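Local coordinates for solute Binding Protein, BlMnBP1 in complex with mannotriose (Bifidobacterium, PDB 6FUV) that probably captures beta-manno-oligosaccharides such as mannotriose outside the cell and delivers them to an ABC transporter for uptake, at residues 132-137 / 187-192; 333-336 / 341-344; 378-383 / 387-392. One frame throughout, in Å; residues are numbered along the deposited sequence.

Interaction 1. Residues 132-137 / 187-192; sequences QTSGVV and WDQYIG. With BMA (beta-D-mannopyranose), chain B.
The ring of Tyr190 receives Ser134 on one face and Gly135 at its edge. Ser134 CB sits 3.7 Å from the ring centroid, displaced toward the rim on the CE2 side, a CH-pi contact; Gly135 CA lies at the edge in the ring plane, and so does Trp187 CA of the tyrosine's own 3-10 turn. The contact belongs to the two-lobed fold of extracellular solute-binding proteins. Residues 132-137 carry the chain out of one sheet, where Gln132 pairs with Ala302, into the other, through strand 135-139, an arrangement consistent with one of the crossing strands between lobes that form the hinge in this clan.

With the ring edge-on to the strand, Tyr190 OH donates to Gly135 O over 2.7 Å, in the carbonyl plane and on a lone pair (C=O...O angle 138°). Phe289 also meets the ring, and Val227 of helix 223-236 packs against it.

One residue earlier, Gln189 of the same 3-10 turn points its side chain toward the sugar. Its chain is extended beyond CG (chi2 -178°), which brings the amide between Ser134 and the bound mannose. Ser134 OG donates to Gln189 OE1 over 2.7 Å, again on a lone pair in the carbonyl plane. With its oxygen thus committed, the amide presents NE2 to the ligand, and the serine acts from the second shell. A water reinforces the setting: it donates weakly to Gln189 OE1 and to Thr133 O. The oxygen of this water is also hydrogen-bonded to BMA O2 at 2.9 Å, and to BMA O3 at a longer distance. Gly303 O binds the same sugar unit. The direct grip from the 3-10 turn is Gln189 NE2 donating to mannose O2 over 3.2 Å, with an N-H...O angle of 155°.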
ATOM      1  N   GLN A 132      -4.286   1.689  -5.458  1.00 15.59           N
ATOM      2  CA  GLN A 132      -3.442   0.512  -5.350  1.00 13.65           C
ATOM      3  C   GLN A 132      -4.273  -0.736  -5.092  1.00 20.13           C
ATOM      4  O   GLN A 132      -5.359  -0.691  -4.481  1.00 16.57           O
ATOM      5  CB  GLN A 132      -2.380   0.681  -4.243  1.00 13.16           C
ATOM      6  CG  GLN A 132      -1.155   1.462  -4.712  1.00 15.10           C
ATOM      7  CD  GLN A 132      -0.388   0.775  -5.820  1.00 11.92           C
ATOM      8  OE1 GLN A 132      -0.082  -0.376  -5.734  1.00 13.91           O
ATOM      9  NE2 GLN A 132      -0.076   1.503  -6.864  1.00 14.90           N
ATOM     10  N   THR A 133      -3.744  -1.841  -5.604  1.00 11.22           N
ATOM     11  CA  THR A 133      -4.145  -3.172  -5.193  1.00 12.87           C
ATOM     12  C   THR A 133      -2.909  -3.900  -4.672  1.00 16.48           C
ATOM     13  O   THR A 133      -1.769  -3.481  -4.900  1.00 15.11           O
ATOM     14  CB  THR A 133      -4.734  -3.994  -6.333  1.00 13.74           C
ATOM     15  OG1 THR A 133      -3.784  -4.122  -7.397  1.00 20.53           O
ATOM     16  CG2 THR A 133      -5.973  -3.377  -6.892  1.00 20.02           C
ATOM     17  N   SER A 134      -3.111  -5.039  -4.012  1.00 15.44           N
ATOM     18  CA  SER A 134      -2.026  -5.933  -3.623  1.00 14.39           C
ATOM     19  C   SER A 134      -2.183  -7.287  -4.289  1.00  6.52           C
ATOM     20  O   SER A 134      -3.278  -7.843  -4.343  1.00 14.77           O
ATOM     21  CB  SER A 134      -2.036  -6.122  -2.092  1.00 12.49           C
ATOM     22  OG  SER A 134      -2.124  -4.864  -1.486  1.00 21.68           O
ATOM     23  N   GLY A 135      -1.086  -7.836  -4.700  1.00 13.73           N
ATOM     24  CA  GLY A 135      -1.071  -9.085  -5.455  1.00 17.28           C
ATOM     25  C   GLY A 135       0.226  -9.844  -5.275  1.00 15.95           C
ATOM     26  O   GLY A 135       0.801  -9.849  -4.181  1.00 17.09           O
ATOM     27  N   VAL A 136       0.726 -10.442  -6.364  1.00 10.64           N
ATOM     28  CA  VAL A 136       2.038 -11.081  -6.382  1.00 11.15           C
ATOM     29  C   VAL A 136       2.786 -10.665  -7.643  1.00 18.25           C
ATOM     30  O   VAL A 136       2.288 -10.839  -8.766  1.00 19.22           O
ATOM     31  CB  VAL A 136       1.951 -12.612  -6.332  1.00 13.79           C
ATOM     32  CG1 VAL A 136       3.297 -13.232  -6.273  1.00 10.36           C
ATOM     33  CG2 VAL A 136       1.116 -13.058  -5.147  1.00 20.57           C
ATOM     34  N   VAL A 137       4.014 -10.139  -7.436  1.00 16.83           N
ATOM     35  CA  VAL A 137       4.949  -9.903  -8.531  1.00 14.12           C
ATOM     36  C   VAL A 137       5.650 -11.217  -8.823  1.00 17.36           C
ATOM     37  O   VAL A 137       6.027 -11.918  -7.913  1.00 15.23           O
ATOM     38  CB  VAL A 137       5.963  -8.797  -8.188  1.00 21.60           C
ATOM     39  CG1 VAL A 137       6.951  -8.618  -9.324  1.00 18.12           C
ATOM     40  CG2 VAL A 137       5.279  -7.478  -7.864  1.00 19.75           C
ATOM     41  N   TRP A 187       1.652  -7.814   4.279  1.00 12.46           N
ATOM     42  CA  TRP A 187       0.773  -8.980   4.237  1.00 12.29           C
ATOM     43  C   TRP A 187      -0.600  -8.649   4.793  1.00 15.69           C
ATOM     44  O   TRP A 187      -1.582  -9.291   4.403  1.00 14.96           O
ATOM     45  CB  TRP A 187       1.402 -10.172   4.990  1.00 14.98           C
ATOM     46  CG  TRP A 187       2.489 -10.894   4.202  1.00 15.73           C
ATOM     47  CD1 TRP A 187       3.790 -10.551   4.105  1.00 16.54           C
ATOM     48  CD2 TRP A 187       2.343 -12.063   3.399  1.00 15.31           C
ATOM     49  NE1 TRP A 187       4.455 -11.410   3.281  1.00 14.27           N
ATOM     50  CE2 TRP A 187       3.594 -12.379   2.860  1.00 15.04           C
ATOM     51  CE3 TRP A 187       1.291 -12.874   3.097  1.00 12.87           C
ATOM     52  CZ2 TRP A 187       3.818 -13.464   1.992  1.00 12.02           C
ATOM     53  CZ3 TRP A 187       1.513 -13.969   2.242  1.00 18.76           C
ATOM     54  CH2 TRP A 187       2.774 -14.247   1.709  1.00 14.43           C
ATOM     55  N   ASP A 188      -0.697  -7.611   5.629  1.00 12.89           N
ATOM     56  CA  ASP A 188      -1.986  -7.211   6.159  1.00 17.14           C
ATOM     57  C   ASP A 188      -2.926  -6.762   5.049  1.00 17.62           C
ATOM     58  O   ASP A 188      -4.151  -6.749   5.242  1.00 13.33           O
ATOM     59  CB  ASP A 188      -1.778  -6.085   7.186  1.00 17.29           C
ATOM     60  CG  ASP A 188      -1.224  -6.573   8.534  1.00 11.71           C
ATOM     61  OD1 ASP A 188      -1.215  -7.792   8.735  1.00 12.38           O
ATOM     62  OD2 ASP A 188      -0.758  -5.715   9.356  1.00 14.29           O
ATOM     63  N   GLN A 189      -2.375  -6.416   3.888  1.00 14.80           N
ATOM     64  CA  GLN A 189      -3.146  -5.768   2.838  1.00 16.46           C
ATOM     65  C   GLN A 189      -4.077  -6.735   2.135  1.00 13.14           C
ATOM     66  O   GLN A 189      -4.980  -6.301   1.429  1.00 19.33           O
ATOM     67  CB  GLN A 189      -2.171  -5.110   1.829  1.00 17.02           C
ATOM     68  CG  GLN A 189      -1.297  -4.092   2.413  1.00 15.29           C
ATOM     69  CD  GLN A 189      -0.382  -3.423   1.455  1.00 18.31           C
ATOM     70  OE1 GLN A 189      -0.405  -3.658   0.262  1.00 21.78           O
ATOM     71  NE2 GLN A 189       0.406  -2.522   1.977  1.00 14.62           N
ATOM     72  N   TYR A 190      -3.901  -8.015   2.345  1.00 15.38           N
ATOM     73  CA  TYR A 190      -4.595  -9.045   1.613  1.00 12.66           C
ATOM     74  C   TYR A 190      -5.768  -9.632   2.392  1.00 18.53           C
ATOM     75  O   TYR A 190      -6.589 -10.370   1.812  1.00 12.75           O
ATOM     76  CB  TYR A 190      -3.604 -10.156   1.253  1.00  9.76           C
ATOM     77  CG  TYR A 190      -2.466  -9.724   0.404  1.00 10.36           C
ATOM     78  CD1 TYR A 190      -1.337  -9.229   0.976  1.00 12.76           C
ATOM     79  CD2 TYR A 190      -2.515  -9.791  -0.978  1.00 13.93           C
ATOM     80  CE1 TYR A 190      -0.256  -8.815   0.216  1.00 13.65           C
ATOM     81  CE2 TYR A 190      -1.467  -9.367  -1.757  1.00 15.45           C
ATOM     82  CZ  TYR A 190      -0.313  -8.897  -1.154  1.00 13.81           C
ATOM     83  OH  TYR A 190       0.732  -8.479  -1.904  1.00 14.28           O
ATOM     84  N   ILE A 191      -5.951  -9.240   3.664  1.00  9.29           N
ATOM     85  CA  ILE A 191      -6.833 -10.045   4.524  1.00 18.64           C
ATOM     86  C   ILE A 191      -8.306  -9.659   4.464  1.00 12.21           C
ATOM     87  O   ILE A 191      -9.131 -10.331   5.073  1.00 19.24           O
ATOM     88  CB  ILE A 191      -6.358 -10.002   5.995  1.00 15.99           C
ATOM     89  CG1 ILE A 191      -6.474  -8.591   6.568  1.00 15.13           C
ATOM     90  CG2 ILE A 191      -4.944 -10.500   6.052  1.00 13.80           C
ATOM     91  CD1 ILE A 191      -6.408  -8.528   8.070  1.00 16.54           C
ATOM     92  N   GLY A 192      -8.646  -8.560   3.836  1.00 24.28           N
ATOM     93  CA  GLY A 192     -10.019  -8.119   3.750  1.00 12.98           C
ATOM     94  C   GLY A 192     -10.689  -8.548   2.444  1.00 14.79           C
ATOM     95  O   GLY A 192     -11.013  -9.718   2.233  1.00 17.31           O
TER
HETATM   96  C1  BMA B   3       2.733   1.353   0.234  1.00 17.99           C
HETATM   97  C2  BMA B   3       1.546   0.799  -0.533  1.00 13.54           C
HETATM   98  C3  BMA B   3       0.217   1.364   0.000  1.00 18.89           C
HETATM   99  C4  BMA B   3       0.213   1.224   1.557  1.00 18.66           C
HETATM  100  C5  BMA B   3       1.457   1.853   2.136  1.00 18.52           C
HETATM  101  C6  BMA B   3       1.499   1.789   3.656  1.00 20.73           C
HETATM  102  O2  BMA B   3       1.542  -0.635  -0.351  1.00 15.82           O
HETATM  103  O3  BMA B   3      -0.971   0.763  -0.571  1.00 16.96           O
HETATM  104  O4  BMA B   3      -0.890   1.850   2.106  1.00 19.92           O
HETATM  105  O5  BMA B   3       2.578   1.158   1.622  1.00 14.68           O
HETATM  106  O6  BMA B   3       1.653   0.446   4.048  1.00 19.88           O
HETATM  107  O   HOH W   1      -0.062  -1.748  -2.467  1.00 20.38           O

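Interaction 2. Residues 333-336 / 341-344; sequences GYSK and IPIV
Ser335 lays its hydroxymethyl group against Pro342, and these two residues, joined by the backbone of Ile341, make up nearly the whole of this small interface. The hydroxyl oxygen comes alongside the CA-CB edge of the proline: Ser335 OG is 3.6 Å from Pro342 CA and 3.8 Å from Pro342 CB. Its methylene carbon leans the same way, with Ser335 CB 3.9 Å from Pro342 CA. The rotation about the first bond explains this approach, since a chi1 of 68° places OG between the backbone N and the carbonyl carbon while CB itself faces the 341-344 segment. No hydrogen bond spans the two segments; they meet by van der Waals contact.

Ile341 joins in through its carbonyl group, its O lying 4.0 Å from Ser335 CB, whereas its side chain sets off away from the serine. The backbones are correspondingly close, with Ser335 CA 5.4 Å from Pro342 CA.

The motif is a short helical turn followed by a doubling back of the chain, in the lobe of the solute-binding fold that contains strand 123-132. Gly333 introduces the turn with a positive phi, and its O accepts from Lys336 N at 2.9 Å, a bond that closes the turn carrying Ser335. Strand 123-132 lies beside both arms: Ser335 touches Asp130, and Ile341 shares a backbone hydrogen bond with Gly131.

Farther along the returning segment, Lys113 NZ is hydrogen-bonded to the carbonyl oxygens of Pro342 and Val344, while the side chain of Ile343 rests on Ala128 of the same strand. Val344, packed on Thr329 and Glu330 of helix 315-330, lines the site of a bound polyethylene glycol molecule, probably taken up from the crystallisation liquor.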
ATOM      1  N   GLY A 333       0.371  12.490 -14.447  1.00 20.82           N
ATOM      2  CA  GLY A 333       0.509  11.159 -14.996  1.00 13.57           C
ATOM      3  C   GLY A 333       1.246  10.179 -14.126  1.00 13.51           C
ATOM      4  O   GLY A 333       1.553   9.085 -14.564  1.00 22.25           O
ATOM      5  N   TYR A 334       1.524  10.542 -12.890  1.00 21.62           N
ATOM      6  CA  TYR A 334       2.318   9.702 -12.000  1.00 14.04           C
ATOM      7  C   TYR A 334       1.711   8.313 -11.820  1.00 13.73           C
ATOM      8  O   TYR A 334       2.410   7.304 -11.879  1.00 18.34           O
ATOM      9  CB  TYR A 334       2.451  10.426 -10.663  1.00 17.81           C
ATOM     10  CG  TYR A 334       3.097   9.621  -9.526  1.00 14.18           C
ATOM     11  CD1 TYR A 334       2.384   8.686  -8.817  1.00 13.37           C
ATOM     12  CD2 TYR A 334       4.418   9.823  -9.165  1.00 12.13           C
ATOM     13  CE1 TYR A 334       2.955   7.951  -7.784  1.00 15.96           C
ATOM     14  CE2 TYR A 334       5.020   9.084  -8.122  1.00 14.87           C
ATOM     15  CZ  TYR A 334       4.279   8.156  -7.429  1.00 18.49           C
ATOM     16  OH  TYR A 334       4.830   7.455  -6.381  1.00 19.86           O
ATOM     17  N   SER A 335       0.412   8.242 -11.609  1.00 17.89           N
ATOM     18  CA  SER A 335      -0.248   6.944 -11.504  1.00 14.25           C
ATOM     19  C   SER A 335       0.027   6.040 -12.700  1.00 17.03           C
ATOM     20  O   SER A 335       0.170   4.822 -12.555  1.00 17.40           O
ATOM     21  CB  SER A 335      -1.727   7.179 -11.322  1.00 13.74           C
ATOM     22  OG  SER A 335      -2.291   7.722 -12.456  1.00 23.01           O
ATOM     23  N   LYS A 336       0.176   6.612 -13.863  1.00 16.83           N
ATOM     24  CA  LYS A 336       0.347   5.830 -15.080  1.00 17.78           C
ATOM     25  C   LYS A 336       1.759   5.309 -15.269  1.00 17.25           C
ATOM     26  O   LYS A 336       1.969   4.380 -16.046  1.00 20.25           O
ATOM     27  CB  LYS A 336      -0.024   6.696 -16.294  1.00 19.44           C
ATOM     28  CG  LYS A 336      -1.451   7.197 -16.293  1.00 23.23           C
ATOM     29  CD  LYS A 336      -1.843   7.914 -17.573  1.00 23.63           C
ATOM     30  CE  LYS A 336      -3.270   8.476 -17.440  1.00 29.05           C
ATOM     31  NZ  LYS A 336      -3.654   9.470 -18.473  1.00 27.46           N
ATOM     32  N   ILE A 341      -3.635   3.286 -10.059  1.00 19.61           N
ATOM     33  CA  ILE A 341      -4.961   3.564 -10.591  1.00 12.47           C
ATOM     34  C   ILE A 341      -5.119   5.070 -10.469  1.00 12.52           C
ATOM     35  O   ILE A 341      -4.877   5.624  -9.396  1.00 10.86           O
ATOM     36  CB  ILE A 341      -6.047   2.755  -9.863  1.00 15.43           C
ATOM     37  CG1 ILE A 341      -5.899   1.280 -10.281  1.00 14.24           C
ATOM     38  CG2 ILE A 341      -7.401   3.196 -10.283  1.00 10.24           C
ATOM     39  CD1 ILE A 341      -6.707   0.319  -9.499  1.00  9.27           C
ATOM     40  N   PRO A 342      -5.549   5.770 -11.509  1.00 12.29           N
ATOM     41  CA  PRO A 342      -5.652   7.233 -11.406  1.00 13.75           C
ATOM     42  C   PRO A 342      -6.665   7.637 -10.355  1.00 14.53           C
ATOM     43  O   PRO A 342      -7.709   7.005 -10.197  1.00 15.35           O
ATOM     44  CB  PRO A 342      -6.093   7.671 -12.804  1.00 15.30           C
ATOM     45  CG  PRO A 342      -6.784   6.429 -13.381  1.00 14.93           C
ATOM     46  CD  PRO A 342      -6.031   5.257 -12.800  1.00 14.30           C
ATOM     47  N   ILE A 343      -6.335   8.705  -9.631  1.00 12.70           N
ATOM     48  CA  ILE A 343      -7.189   9.160  -8.545  1.00 19.00           C
ATOM     49  C   ILE A 343      -8.247  10.168  -8.968  1.00 11.25           C
ATOM     50  O   ILE A 343      -9.270  10.299  -8.290  1.00 10.25           O
ATOM     51  CB  ILE A 343      -6.310   9.757  -7.430  1.00 12.33           C
ATOM     52  CG1 ILE A 343      -5.574   8.643  -6.691  1.00 16.96           C
ATOM     53  CG2 ILE A 343      -7.099  10.511  -6.396  1.00 14.76           C
ATOM     54  CD1 ILE A 343      -6.571   7.600  -6.013  1.00 19.20           C
ATOM     55  N   VAL A 344      -8.058  10.855 -10.084  1.00 12.99           N
ATOM     56  CA  VAL A 344      -9.165  11.639 -10.594  1.00 17.12           C
ATOM     57  C   VAL A 344     -10.395  10.733 -10.639  1.00 14.62           C
ATOM     58  O   VAL A 344     -10.367   9.640 -11.215  1.00 13.86           O
ATOM     59  CB  VAL A 344      -8.836  12.220 -11.979  1.00 22.07           C
ATOM     60  CG1 VAL A 344     -10.084  12.864 -12.547  1.00 24.70           C
ATOM     61  CG2 VAL A 344      -7.719  13.220 -11.949  1.00 20.01           C
TER

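Interaction 3. Residues 378-383 / 387-392; sequences DINSDS and INNGNG
Asn380 reaches from helix 375-383 to Ile387 and clasps both polar groups of that residue's backbone. The setting is a loop linking two successive helices: the chain leaves helix 375-383, passes through the irregular segment 387-392 and enters helix 393-404, before which Asn391 caps a backbone N with its side chain.

From the helix, Asn380 CB already heads for the loop, and a chi1 of -146°, well short of fully anti, swings the amide into line with Ile387. Its carbon CG comes 3.3 Å from Ile387 N. Beyond it the amide divides its two ends. Asn380 OD1 accepts from Ile387 N over 2.8 Å, the donor lying in the carbonyl plane on a lone pair and the N-H...O angle being 158°. Asn380 OD1 also lies 3.5 Å from Ile387 CB, as the two side chains cross at about a right angle. Asn380 ND2 donates back to Ile387 O over 3.0 Å, a more bent bond. The rotation of the amide is therefore fixed from both ends, and Trp420 of helix 409-426 packs against the Asn380 side chain.

Ile387 O has a second donor within the loop. Asn389 ND2 approaches from the same face of the carbonyl plane as Asn380 ND2, bringing the two nitrogens to 3.4 Å, and bonds to Ile387 O over 3.3 Å with an N-H...O angle of 164°.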
ATOM      1  N   ASP A 378      -9.435   1.833  17.326  1.00 20.18           N
ATOM      2  CA  ASP A 378      -9.245   1.645  18.764  1.00 21.35           C
ATOM      3  C   ASP A 378      -8.926   0.189  19.098  1.00 22.24           C
ATOM      4  O   ASP A 378      -8.040  -0.084  19.922  1.00 16.59           O
ATOM      5  CB  ASP A 378     -10.498   2.085  19.518  1.00 23.99           C
ATOM      6  CG  ASP A 378     -10.663   3.606  19.562  1.00 26.26           C
ATOM      7  OD1 ASP A 378      -9.722   4.332  19.172  1.00 26.11           O
ATOM      8  OD2 ASP A 378     -11.703   4.107  20.023  1.00 17.59           O
ATOM      9  N   ILE A 379      -9.641  -0.749  18.471  1.00 19.24           N
ATOM     10  CA  ILE A 379      -9.375  -2.170  18.688  1.00 18.10           C
ATOM     11  C   ILE A 379      -7.963  -2.505  18.260  1.00 17.19           C
ATOM     12  O   ILE A 379      -7.243  -3.243  18.940  1.00 19.97           O
ATOM     13  CB  ILE A 379     -10.380  -3.038  17.915  1.00 16.09           C
ATOM     14  CG1 ILE A 379     -11.772  -2.904  18.490  1.00 19.42           C
ATOM     15  CG2 ILE A 379      -9.967  -4.496  17.900  1.00 20.02           C
ATOM     16  CD1 ILE A 379     -12.807  -3.160  17.423  1.00 19.17           C
ATOM     17  N   ASN A 380      -7.593  -2.033  17.071  1.00 20.56           N
ATOM     18  CA  ASN A 380      -6.258  -2.240  16.553  1.00 21.60           C
ATOM     19  C   ASN A 380      -5.243  -1.758  17.564  1.00 15.72           C
ATOM     20  O   ASN A 380      -4.276  -2.459  17.835  1.00 23.88           O
ATOM     21  CB  ASN A 380      -6.112  -1.529  15.210  1.00 15.30           C
ATOM     22  CG  ASN A 380      -5.232  -2.259  14.271  1.00 20.20           C
ATOM     23  OD1 ASN A 380      -4.883  -3.413  14.497  1.00 17.60           O
ATOM     24  ND2 ASN A 380      -4.833  -1.580  13.196  1.00 22.04           N
ATOM     25  N   SER A 381      -5.467  -0.578  18.156  1.00 22.17           N
ATOM     26  CA  SER A 381      -4.507  -0.019  19.106  1.00 16.99           C
ATOM     27  C   SER A 381      -4.427  -0.862  20.370  1.00 16.06           C
ATOM     28  O   SER A 381      -3.347  -1.211  20.833  1.00 16.14           O
ATOM     29  CB  SER A 381      -4.907   1.405  19.473  1.00 18.05           C
ATOM     30  OG  SER A 381      -3.858   2.073  20.165  1.00 26.51           O
ATOM     31  N   ASP A 382      -5.565  -1.204  20.945  1.00 23.82           N
ATOM     32  CA  ASP A 382      -5.552  -1.992  22.175  1.00 19.77           C
ATOM     33  C   ASP A 382      -4.842  -3.321  21.945  1.00 16.66           C
ATOM     34  O   ASP A 382      -4.083  -3.805  22.796  1.00 18.18           O
ATOM     35  CB  ASP A 382      -6.993  -2.246  22.660  1.00 16.32           C
ATOM     36  CG  ASP A 382      -7.710  -1.007  23.131  1.00 18.80           C
ATOM     37  OD1 ASP A 382      -7.060  -0.013  23.382  1.00 14.88           O
ATOM     38  OD2 ASP A 382      -8.938  -1.047  23.244  1.00 20.18           O
ATOM     39  N   SER A 383      -5.176  -3.987  20.841  1.00 17.17           N
ATOM     40  CA  SER A 383      -4.672  -5.329  20.602  1.00 16.41           C
ATOM     41  C   SER A 383      -3.204  -5.311  20.320  1.00 18.37           C
ATOM     42  O   SER A 383      -2.541  -6.310  20.553  1.00 22.94           O
ATOM     43  CB  SER A 383      -5.388  -5.993  19.434  1.00 19.46           C
ATOM     44  OG  SER A 383      -4.915  -5.580  18.178  1.00 11.68           O
ATOM     45  N   ILE A 387      -2.879  -3.874  12.531  1.00 11.75           N
ATOM     46  CA  ILE A 387      -3.333  -4.382  11.242  1.00 12.88           C
ATOM     47  C   ILE A 387      -3.334  -3.245  10.240  1.00 19.65           C
ATOM     48  O   ILE A 387      -4.027  -2.232  10.419  1.00 14.52           O
ATOM     49  CB  ILE A 387      -4.724  -5.000  11.383  1.00 18.82           C
ATOM     50  CG1 ILE A 387      -4.731  -6.201  12.338  1.00 15.09           C
ATOM     51  CG2 ILE A 387      -5.251  -5.413  10.051  1.00 15.76           C
ATOM     52  CD1 ILE A 387      -4.071  -7.416  11.842  1.00 15.32           C
ATOM     53  N   ASN A 388      -2.585  -3.424   9.158  1.00 15.25           N
ATOM     54  CA  ASN A 388      -2.457  -2.424   8.119  1.00 13.86           C
ATOM     55  C   ASN A 388      -1.934  -1.108   8.641  1.00 20.83           C
ATOM     56  O   ASN A 388      -2.150  -0.089   8.001  1.00 22.29           O
ATOM     57  CB  ASN A 388      -3.791  -2.202   7.424  1.00 19.13           C
ATOM     58  CG  ASN A 388      -4.007  -3.159   6.309  1.00 15.69           C
ATOM     59  OD1 ASN A 388      -3.124  -3.376   5.498  1.00 13.25           O
ATOM     60  ND2 ASN A 388      -5.153  -3.799   6.302  1.00 20.02           N
ATOM     61  N   ASN A 389      -1.220  -1.124   9.762  1.00 16.22           N
ATOM     62  CA  ASN A 389      -0.692   0.078  10.396  1.00 22.39           C
ATOM     63  C   ASN A 389       0.827   0.125  10.478  1.00 23.10           C
ATOM     64  O   ASN A 389       1.376   1.027  11.117  1.00 27.85           O
ATOM     65  CB  ASN A 389      -1.247   0.220  11.816  1.00 24.33           C
ATOM     66  CG  ASN A 389      -2.352   1.220  11.894  1.00 37.93           C
ATOM     67  OD1 ASN A 389      -2.192   2.319  12.449  1.00 37.85           O
ATOM     68  ND2 ASN A 389      -3.493   0.872  11.269  1.00 42.37           N
ATOM     69  N   GLY A 390       1.513  -0.815   9.862  1.00 20.56           N
ATOM     70  CA  GLY A 390       2.948  -0.842   9.816  1.00 26.67           C
ATOM     71  C   GLY A 390       3.567  -1.883  10.716  1.00 27.36           C
ATOM     72  O   GLY A 390       4.783  -2.087  10.628  1.00 26.79           O
ATOM     73  N   ASN A 391       2.786  -2.542  11.587  1.00 18.84           N
ATOM     74  CA  ASN A 391       3.366  -3.571  12.454  1.00 23.24           C
ATOM     75  C   ASN A 391       3.762  -4.796  11.627  1.00 22.84           C
ATOM     76  O   ASN A 391       2.956  -5.704  11.381  1.00 20.34           O
ATOM     77  CB  ASN A 391       2.408  -3.962  13.569  1.00 11.71           C
ATOM     78  CG  ASN A 391       3.003  -4.981  14.499  1.00 18.02           C
ATOM     79  OD1 ASN A 391       4.076  -5.490  14.238  1.00 20.27           O
ATOM     80  ND2 ASN A 391       2.306  -5.290  15.600  1.00 22.57           N
ATOM     81  N   GLY A 392       5.004  -4.791  11.161  1.00 20.26           N
ATOM     82  CA  GLY A 392       5.591  -5.882  10.437  1.00 12.10           C
ATOM     83  C   GLY A 392       6.228  -6.907  11.328  1.00 17.10           C
ATOM     84  O   GLY A 392       6.457  -8.041  10.908  1.00 16.43           O
TER

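How the interactions relate
From the N terminus, interaction 1 comes first, closing a long excursion of 49 residues, about half of them helical, between segments 132-137 and 187-192. Interactions 2 and 3 follow in series, each closing a loop of a few residues; none nests in or crosses another. Interaction 2 belongs to the lobe built on strand 123-132, interaction 3 to the helices near the C terminus, and they lie on opposite sides of the chain's centre, about 29 Å apart between centres. Interaction 1 stands beside the sugar and touches interaction 3: Asp188 OD2 is 2.9 Å from Asn388 N, probably a hydrogen bond, and Ile191 packs on Ile387.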